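Local atomic coordinates of catalytic domain of the nuclear inclusion protein A (nia) (Tobacco etch virus, PDB entry 1LVM), a protein that cleaves peptide bonds at specific sequences as a chymotrypsin-like viral cysteine protease, probably processing the viral polyprotein. Residues Q82-R94 / N185-L197. The protein carries 1 engineered substitution. Sequence-based numbering, arbitrary orientation.
Sequences QHLIDGRDMIIIR and NYFTSVPKNFMEL
His83 meets Leu197 where the first barrel of this two-barrel, chymotrypsin-like fold is joined by the helix 194-199, which follows the last strand of the second barrel. Leu197 CD1 lies over one face of the imidazole, 3.9 Å from the ring centroid, a CH-pi contact; ND1 is hydrogen-bonded to the backbone N of Gln205, while NE2 lies against the Leu197 methyls. Ile85 then divides its two branches: CG2, anti to the backbone N, packs on Pro191 CG, while CD1 reaches Leu197 CD2 at 3.7 Å and the edge of the Phe194 ring.

Arg88, which ends the type II turn 85-88, makes the direct hydrogen bonds of the interface. Extended from CG to NE, it grips Ser189 side-on: NH2 donates to OG at 2.9 Å, almost in the guanidinium plane, and NE is shared between OG and the carbonyl O of Ser189, lying above the plane of that carbonyl. Pro191 CB rests over one guanidinium face, toward its rim. Gly145 O positions Ser189 OG, which in turn orients the guanidinium edge.

Asp89 presents CB to Thr188 OG1; its buried carboxylate bonds Asn52 ND2, the backbone N of His54 and Ser176 OG, which also bonds Thr188 OG1. A water links Asp89 N to the same hydroxyl. Met90, flexible and unbranched, runs out anti through its first two torsions to bring SD obliquely to Phe194, a Met-aromatic contact, and chi3 (-84°) turns CE toward Ser189 O. Finally Ile92 CD1 closes the apolar cluster, 3.8 Å from Leu197 CD2 and 4.1 Å from Phe194 CE1.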
ATOM      1  N   GLN A  82      11.670  10.829   3.018  1.00 12.86           N
ATOM      2  CA  GLN A  82      10.489  10.506   2.233  1.00 12.46           C
ATOM      3  C   GLN A  82      10.714  10.799   0.745  1.00 19.71           C
ATOM      4  O   GLN A  82      11.375  11.801   0.369  1.00 17.49           O
ATOM      5  CB  GLN A  82       9.353  11.421   2.672  1.00 13.71           C
ATOM      6  CG  GLN A  82       8.955  11.355   4.143  1.00 13.76           C
ATOM      7  CD  GLN A  82       8.252  12.665   4.546  1.00 11.27           C
ATOM      8  OE1 GLN A  82       8.892  13.729   4.446  1.00 16.17           O
ATOM      9  NE2 GLN A  82       6.928  12.617   4.925  1.00 14.94           N
ATOM     10  N   HIS A  83      10.166   9.938  -0.097  1.00 16.07           N
ATOM     11  CA  HIS A  83      10.199  10.189  -1.531  1.00 11.93           C
ATOM     12  C   HIS A  83       8.746  10.193  -1.997  1.00 18.38           C
ATOM     13  O   HIS A  83       8.010   9.185  -1.923  1.00 14.37           O
ATOM     14  CB  HIS A  83      11.012   9.155  -2.353  1.00 12.19           C
ATOM     15  CG  HIS A  83      10.828   9.335  -3.822  1.00 16.80           C
ATOM     16  ND1 HIS A  83      11.779   9.903  -4.642  1.00 16.95           N
ATOM     17  CD2 HIS A  83       9.786   9.019  -4.617  1.00 15.43           C
ATOM     18  CE1 HIS A  83      11.331   9.923  -5.888  1.00 22.98           C
ATOM     19  NE2 HIS A  83      10.119   9.387  -5.905  1.00 20.56           N
ATOM     20  N   LEU A  84       8.304  11.339  -2.467  1.00 13.57           N
ATOM     21  CA  LEU A  84       6.893  11.491  -2.916  1.00 15.35           C
ATOM     22  C   LEU A  84       6.663  11.006  -4.327  1.00 23.73           C
ATOM     23  O   LEU A  84       7.488  11.256  -5.182  1.00 16.47           O
ATOM     24  CB  LEU A  84       6.500  12.992  -2.901  1.00 17.83           C
ATOM     25  CG  LEU A  84       6.756  13.717  -1.589  1.00 25.52           C
ATOM     26  CD1 LEU A  84       6.581  15.261  -1.727  1.00 28.90           C
ATOM     27  CD2 LEU A  84       5.763  13.206  -0.653  1.00 22.62           C
ATOM     28  N   ILE A  85       5.528  10.321  -4.563  1.00 15.24           N
ATOM     29  CA  ILE A  85       5.149   9.911  -5.891  1.00 12.76           C
ATOM     30  C   ILE A  85       4.107  10.980  -6.354  1.00 14.20           C
ATOM     31  O   ILE A  85       2.973  11.115  -5.877  1.00 14.06           O
ATOM     32  CB  ILE A  85       4.450   8.481  -5.892  1.00 19.36           C
ATOM     33  CG1 ILE A  85       5.332   7.441  -5.143  1.00 20.15           C
ATOM     34  CG2 ILE A  85       4.216   8.027  -7.372  1.00 19.09           C
ATOM     35  CD1 ILE A  85       6.627   7.155  -5.840  1.00 17.50           C
ATOM     36  N   ASP A  86       4.566  11.790  -7.280  1.00 21.66           N
ATOM     37  CA  ASP A  86       3.812  12.898  -7.835  1.00 21.47           C
ATOM     38  C   ASP A  86       2.372  12.552  -8.232  1.00 18.41           C
ATOM     39  O   ASP A  86       2.133  11.618  -9.005  1.00 24.17           O
ATOM     40  CB  ASP A  86       4.593  13.361  -9.096  1.00 37.11           C
ATOM     41  CG  ASP A  86       4.454  14.837  -9.386  1.00 78.29           C
ATOM     42  OD1 ASP A  86       3.601  15.496  -8.764  1.00 41.52           O
ATOM     43  OD2 ASP A  86       5.217  15.333 -10.248  1.00 93.94           O
ATOM     44  N   GLY A  87       1.424  13.295  -7.704  1.00 23.57           N
ATOM     45  CA  GLY A  87       0.038  13.114  -8.094  1.00 22.96           C
ATOM     46  C   GLY A  87      -0.682  11.852  -7.682  1.00 28.83           C
ATOM     47  O   GLY A  87      -1.821  11.697  -8.092  1.00 19.40           O
ATOM     48  N   ARG A  88      -0.053  10.992  -6.875  1.00 16.42           N
ATOM     49  CA  ARG A  88      -0.628   9.667  -6.427  1.00 20.64           C
ATOM     50  C   ARG A  88      -0.612   9.617  -4.893  1.00 18.46           C
ATOM     51  O   ARG A  88       0.210  10.267  -4.245  1.00 18.14           O
ATOM     52  CB  ARG A  88       0.262   8.461  -6.872  1.00 12.31           C
ATOM     53  CG  ARG A  88       0.115   8.090  -8.370  1.00 29.97           C
ATOM     54  CD  ARG A  88       1.024   6.970  -8.855  1.00 23.16           C
ATOM     55  NE  ARG A  88       0.407   6.196  -9.984  1.00 17.07           N
ATOM     56  CZ  ARG A  88       0.503   6.568 -11.245  1.00 35.53           C
ATOM     57  NH1 ARG A  88       1.168   7.666 -11.523  1.00 19.27           N
ATOM     58  NH2 ARG A  88      -0.035   5.845 -12.234  1.00 50.81           N
ATOM     59  N   ASP A  89      -1.498   8.812  -4.320  1.00 11.64           N
ATOM     60  CA  ASP A  89      -1.492   8.601  -2.870  1.00 11.26           C
ATOM     61  C   ASP A  89      -0.433   7.535  -2.582  1.00 14.17           C
ATOM     62  O   ASP A  89      -0.750   6.426  -2.049  1.00 14.01           O
ATOM     63  CB  ASP A  89      -2.868   8.097  -2.420  1.00 14.25           C
ATOM     64  CG  ASP A  89      -2.946   7.795  -0.920  1.00 17.76           C
ATOM     65  OD1 ASP A  89      -2.234   8.463  -0.114  1.00 14.61           O
ATOM     66  OD2 ASP A  89      -3.733   6.851  -0.570  1.00 16.56           O
ATOM     67  N   MET A  90       0.815   7.859  -2.836  1.00 12.54           N
ATOM     68  CA  MET A  90       1.895   6.896  -2.589  1.00 10.14           C
ATOM     69  C   MET A  90       3.165   7.588  -2.173  1.00 14.56           C
ATOM     70  O   MET A  90       3.516   8.657  -2.712  1.00 15.36           O
ATOM     71  CB  MET A  90       2.184   6.033  -3.875  1.00 12.37           C
ATOM     72  CG  MET A  90       3.115   4.805  -3.579  1.00 12.24           C
ATOM     73  SD  MET A  90       3.486   3.847  -5.057  1.00 16.39           S
ATOM     74  CE  MET A  90       1.994   2.843  -5.027  1.00 15.25           C
ATOM     75  N   ILE A  91       3.879   7.012  -1.218  1.00  8.24           N
ATOM     76  CA  ILE A  91       5.114   7.689  -0.793  1.00 11.39           C
ATOM     77  C   ILE A  91       6.083   6.593  -0.391  1.00 15.56           C
ATOM     78  O   ILE A  91       5.661   5.483  -0.070  1.00 12.92           O
ATOM     79  CB  ILE A  91       4.772   8.600   0.471  1.00 13.68           C
ATOM     80  CG1 ILE A  91       5.955   9.554   0.858  1.00 12.72           C
ATOM     81  CG2 ILE A  91       4.375   7.731   1.704  1.00 10.25           C
ATOM     82  CD1 ILE A  91       5.525  10.542   1.954  1.00 15.87           C
ATOM     83  N   ILE A  92       7.378   6.874  -0.455  1.00 12.11           N
ATOM     84  CA  ILE A  92       8.318   5.819   0.030  1.00 13.44           C
ATOM     85  C   ILE A  92       9.062   6.390   1.208  1.00 20.52           C
ATOM     86  O   ILE A  92       9.563   7.505   1.133  1.00 15.50           O
ATOM     87  CB  ILE A  92       9.356   5.410  -1.022  1.00 15.51           C
ATOM     88  CG1 ILE A  92       8.658   5.030  -2.318  1.00 10.95           C
ATOM     89  CG2 ILE A  92      10.247   4.248  -0.461  1.00 12.92           C
ATOM     90  CD1 ILE A  92       9.639   4.850  -3.528  1.00 14.02           C
ATOM     91  N   ILE A  93       9.056   5.655   2.313  1.00 10.27           N
ATOM     92  CA  ILE A  93       9.798   6.053   3.537  1.00 12.32           C
ATOM     93  C   ILE A  93      11.119   5.318   3.564  1.00 16.74           C
ATOM     94  O   ILE A  93      11.155   4.081   3.314  1.00 15.62           O
ATOM     95  CB  ILE A  93       9.049   5.557   4.740  1.00 13.05           C
ATOM     96  CG1 ILE A  93       7.667   6.188   4.775  1.00 15.74           C
ATOM     97  CG2 ILE A  93       9.796   5.858   6.033  1.00 15.70           C
ATOM     98  CD1 ILE A  93       6.804   5.539   5.890  1.00 17.65           C
ATOM     99  N   ARG A  94      12.208   6.032   3.836  1.00 16.47           N
ATOM    100  CA  ARG A  94      13.470   5.306   3.966  1.00 12.01           C
ATOM    101  C   ARG A  94      13.630   5.091   5.484  1.00 20.37           C
ATOM    102  O   ARG A  94      13.679   6.055   6.248  1.00 18.63           O
ATOM    103  CB  ARG A  94      14.632   6.125   3.383  1.00 19.93           C
ATOM    104  CG  ARG A  94      15.921   5.356   3.442  1.00 23.62           C
ATOM    105  CD  ARG A  94      17.147   6.097   2.856  1.00 25.88           C
ATOM    106  NE  ARG A  94      18.250   5.163   3.014  1.00 49.93           N
ATOM    107  CZ  ARG A  94      18.776   4.429   2.040  1.00 44.95           C
ATOM    108  NH1 ARG A  94      18.325   4.537   0.802  1.00 51.21           N
ATOM    109  NH2 ARG A  94      19.713   3.530   2.320  1.00 55.23           N
ATOM    110  N   ASN A 185     -14.447   0.521  -4.737  1.00 18.51           N
ATOM    111  CA  ASN A 185     -13.147   0.680  -4.055  1.00 16.89           C
ATOM    112  C   ASN A 185     -12.102   1.126  -5.061  1.00 13.29           C
ATOM    113  O   ASN A 185     -12.244   0.897  -6.269  1.00 17.33           O
ATOM    114  CB  ASN A 185     -12.752  -0.626  -3.363  1.00 15.87           C
ATOM    115  CG  ASN A 185     -13.580  -0.881  -2.080  1.00 23.11           C
ATOM    116  OD1 ASN A 185     -13.735  -2.020  -1.626  1.00 29.11           O
ATOM    117  ND2 ASN A 185     -14.106   0.180  -1.505  1.00 18.65           N
ATOM    118  N   TYR A 186     -11.070   1.792  -4.563  1.00 15.17           N
ATOM    119  CA  TYR A 186     -10.043   2.323  -5.421  1.00 13.43           C
ATOM    120  C   TYR A 186      -8.635   2.090  -4.841  1.00 11.51           C
ATOM    121  O   TYR A 186      -8.423   2.277  -3.651  1.00 15.92           O
ATOM    122  CB  TYR A 186     -10.233   3.844  -5.569  1.00 13.30           C
ATOM    123  CG  TYR A 186     -11.566   4.227  -6.305  1.00 15.48           C
ATOM    124  CD1 TYR A 186     -12.792   4.313  -5.602  1.00 17.04           C
ATOM    125  CD2 TYR A 186     -11.570   4.468  -7.659  1.00 21.61           C
ATOM    126  CE1 TYR A 186     -13.983   4.634  -6.273  1.00 21.09           C
ATOM    127  CE2 TYR A 186     -12.781   4.787  -8.351  1.00 24.61           C
ATOM    128  CZ  TYR A 186     -13.965   4.869  -7.648  1.00 31.24           C
ATOM    129  OH  TYR A 186     -15.134   5.201  -8.355  1.00 24.54           O
ATOM    130  N   PHE A 187      -7.715   1.686  -5.713  1.00 15.58           N
ATOM    131  CA  PHE A 187      -6.340   1.560  -5.247  1.00 15.09           C
ATOM    132  C   PHE A 187      -5.488   2.534  -6.060  1.00 13.46           C
ATOM    133  O   PHE A 187      -5.841   2.969  -7.165  1.00 14.34           O
ATOM    134  CB  PHE A 187      -5.838   0.083  -5.367  1.00 14.00           C
ATOM    135  CG  PHE A 187      -5.604  -0.438  -6.773  1.00 13.17           C
ATOM    136  CD1 PHE A 187      -4.419  -0.246  -7.431  1.00 14.30           C
ATOM    137  CD2 PHE A 187      -6.608  -1.245  -7.407  1.00 14.43           C
ATOM    138  CE1 PHE A 187      -4.201  -0.847  -8.702  1.00 12.74           C
ATOM    139  CE2 PHE A 187      -6.409  -1.838  -8.634  1.00 15.61           C
ATOM    140  CZ  PHE A 187      -5.199  -1.649  -9.302  1.00 13.80           C
ATOM    141  N   THR A 188      -4.345   2.889  -5.496  1.00 16.72           N
ATOM    142  CA  THR A 188      -3.436   3.755  -6.185  1.00 10.79           C
ATOM    143  C   THR A 188      -2.507   2.843  -6.952  1.00 13.50           C
ATOM    144  O   THR A 188      -1.877   1.932  -6.382  1.00 15.20           O
ATOM    145  CB  THR A 188      -2.617   4.582  -5.159  1.00 15.06           C
ATOM    146  OG1 THR A 188      -3.518   5.444  -4.440  1.00 14.92           O
ATOM    147  CG2 THR A 188      -1.535   5.378  -5.842  1.00 15.23           C
ATOM    148  N   SER A 189      -2.464   3.048  -8.262  1.00 13.03           N
ATOM    149  CA  SER A 189      -1.633   2.270  -9.126  1.00 12.74           C
ATOM    150  C   SER A 189      -0.108   2.489  -8.950  1.00 12.74           C
ATOM    151  O   SER A 189       0.388   3.579  -8.574  1.00 16.75           O
ATOM    152  CB  SER A 189      -1.992   2.544 -10.599  1.00 18.48           C
ATOM    153  OG  SER A 189      -1.716   3.910 -10.928  1.00 15.42           O
ATOM    154  N   VAL A 190       0.635   1.413  -9.187  1.00 13.77           N
ATOM    155  CA  VAL A 190       2.090   1.481  -9.187  1.00 11.18           C
ATOM    156  C   VAL A 190       2.365   2.347 -10.436  1.00 12.44           C
ATOM    157  O   VAL A 190       1.812   2.046 -11.520  1.00 17.14           O
ATOM    158  CB  VAL A 190       2.691   0.052  -9.422  1.00 17.24           C
ATOM    159  CG1 VAL A 190       4.136   0.133 -10.032  1.00 16.65           C
ATOM    160  CG2 VAL A 190       2.664  -0.728  -8.045  1.00 12.06           C
ATOM    161  N   PRO A 191       3.228   3.394 -10.312  1.00 15.28           N
ATOM    162  CA  PRO A 191       3.540   4.232 -11.453  1.00 17.80           C
ATOM    163  C   PRO A 191       4.500   3.594 -12.444  1.00 11.75           C
ATOM    164  O   PRO A 191       5.223   2.631 -12.150  1.00 12.99           O
ATOM    165  CB  PRO A 191       4.134   5.500 -10.825  1.00 16.49           C
ATOM    166  CG  PRO A 191       4.909   4.940  -9.565  1.00 15.38           C
ATOM    167  CD  PRO A 191       4.023   3.754  -9.094  1.00 11.98           C
ATOM    168  N   LYS A 192       4.602   4.178 -13.613  1.00 19.60           N
ATOM    169  CA  LYS A 192       5.557   3.655 -14.599  1.00 18.66           C
ATOM    170  C   LYS A 192       7.001   3.683 -14.055  1.00 15.51           C
ATOM    171  O   LYS A 192       7.380   4.600 -13.312  1.00 17.02           O
ATOM    172  CB  LYS A 192       5.468   4.532 -15.845  1.00 23.50           C
ATOM    173  CG  LYS A 192       6.354   4.121 -16.941  1.00 31.58           C
ATOM    174  CD  LYS A 192       6.215   5.150 -18.083  1.00 55.18           C
ATOM    175  CE  LYS A 192       7.008   4.770 -19.320  1.00 72.85           C
ATOM    176  NZ  LYS A 192       6.587   3.445 -19.839  1.00 56.88           N
ATOM    177  N   ASN A 193       7.780   2.663 -14.422  1.00 16.43           N
ATOM    178  CA  ASN A 193       9.191   2.515 -14.050  1.00 19.62           C
ATOM    179  C   ASN A 193       9.464   2.554 -12.545  1.00 24.76           C
ATOM    180  O   ASN A 193      10.486   3.092 -12.043  1.00 15.77           O
ATOM    181  CB  ASN A 193      10.025   3.538 -14.816  1.00 19.16           C
ATOM    182  CG  ASN A 193       9.988   3.283 -16.337  1.00 26.02           C
ATOM    183  OD1 ASN A 193       9.712   2.161 -16.774  1.00 28.16           O
ATOM    184  ND2 ASN A 193      10.226   4.317 -17.135  1.00 21.84           N
ATOM    185  N   PHE A 194       8.552   1.931 -11.810  1.00 18.47           N
ATOM    186  CA  PHE A 194       8.705   1.899 -10.356  1.00 18.37           C
ATOM    187  C   PHE A 194       9.898   1.073  -9.940  1.00 18.37           C
ATOM    188  O   PHE A 194      10.549   1.408  -8.966  1.00 14.88           O
ATOM    189  CB  PHE A 194       7.376   1.377  -9.730  1.00 16.15           C
ATOM    190  CG  PHE A 194       7.229   1.637  -8.244  1.00 12.39           C
ATOM    191  CD1 PHE A 194       7.268   2.926  -7.710  1.00 13.77           C
ATOM    192  CD2 PHE A 194       7.077   0.546  -7.359  1.00 12.67           C
ATOM    193  CE1 PHE A 194       7.162   3.169  -6.322  1.00 14.17           C
ATOM    194  CE2 PHE A 194       6.967   0.756  -5.955  1.00 19.82           C
ATOM    195  CZ  PHE A 194       7.005   2.035  -5.427  1.00 15.92           C
ATOM    196  N   MET A 195      10.186  -0.032 -10.636  1.00 14.83           N
ATOM    197  CA  MET A 195      11.350  -0.840 -10.228  1.00 25.23           C
ATOM    198  C   MET A 195      12.616   0.012 -10.346  1.00 17.62           C
ATOM    199  O   MET A 195      13.524  -0.094  -9.520  1.00 17.79           O
ATOM    200  CB  MET A 195      11.495  -2.108 -11.080  1.00 18.68           C
ATOM    201  CG  MET A 195      10.355  -3.152 -10.914  1.00 18.62           C
ATOM    202  SD  MET A 195      10.003  -3.521  -9.207  1.00 17.95           S
ATOM    203  CE  MET A 195      11.595  -4.258  -8.629  1.00 14.86           C
ATOM    204  N   GLU A 196      12.684   0.853 -11.375  1.00 15.38           N
ATOM    205  CA  GLU A 196      13.875   1.734 -11.524  1.00 17.80           C
ATOM    206  C   GLU A 196      13.991   2.631 -10.269  1.00 18.16           C
ATOM    207  O   GLU A 196      15.060   2.821  -9.673  1.00 18.15           O
ATOM    208  CB  GLU A 196      13.736   2.647 -12.766  1.00 19.85           C
ATOM    209  CG  GLU A 196      15.061   3.377 -13.128  1.00 22.57           C
ATOM    210  CD  GLU A 196      16.143   2.353 -13.424  1.00 41.00           C
ATOM    211  OE1 GLU A 196      17.322   2.648 -13.127  1.00 35.88           O
ATOM    212  OE2 GLU A 196      15.824   1.249 -13.942  1.00 27.21           O
ATOM    213  N   LEU A 197      12.865   3.212  -9.891  1.00 15.81           N
ATOM    214  CA  LEU A 197      12.875   4.099  -8.726  1.00 22.96           C
ATOM    215  C   LEU A 197      13.351   3.378  -7.454  1.00 25.77           C
ATOM    216  O   LEU A 197      14.101   3.941  -6.671  1.00 18.35           O
ATOM    217  CB  LEU A 197      11.463   4.683  -8.520  1.00 17.15           C
ATOM    218  CG  LEU A 197      11.314   5.533  -7.245  1.00 17.63           C
ATOM    219  CD1 LEU A 197      12.270   6.788  -7.332  1.00 15.74           C
ATOM    220  CD2 LEU A 197       9.882   5.989  -7.179  1.00 17.42           C
TER
HETATM  221  O   HOH W   1      -3.714   7.937  -5.878  1.00 16.99           O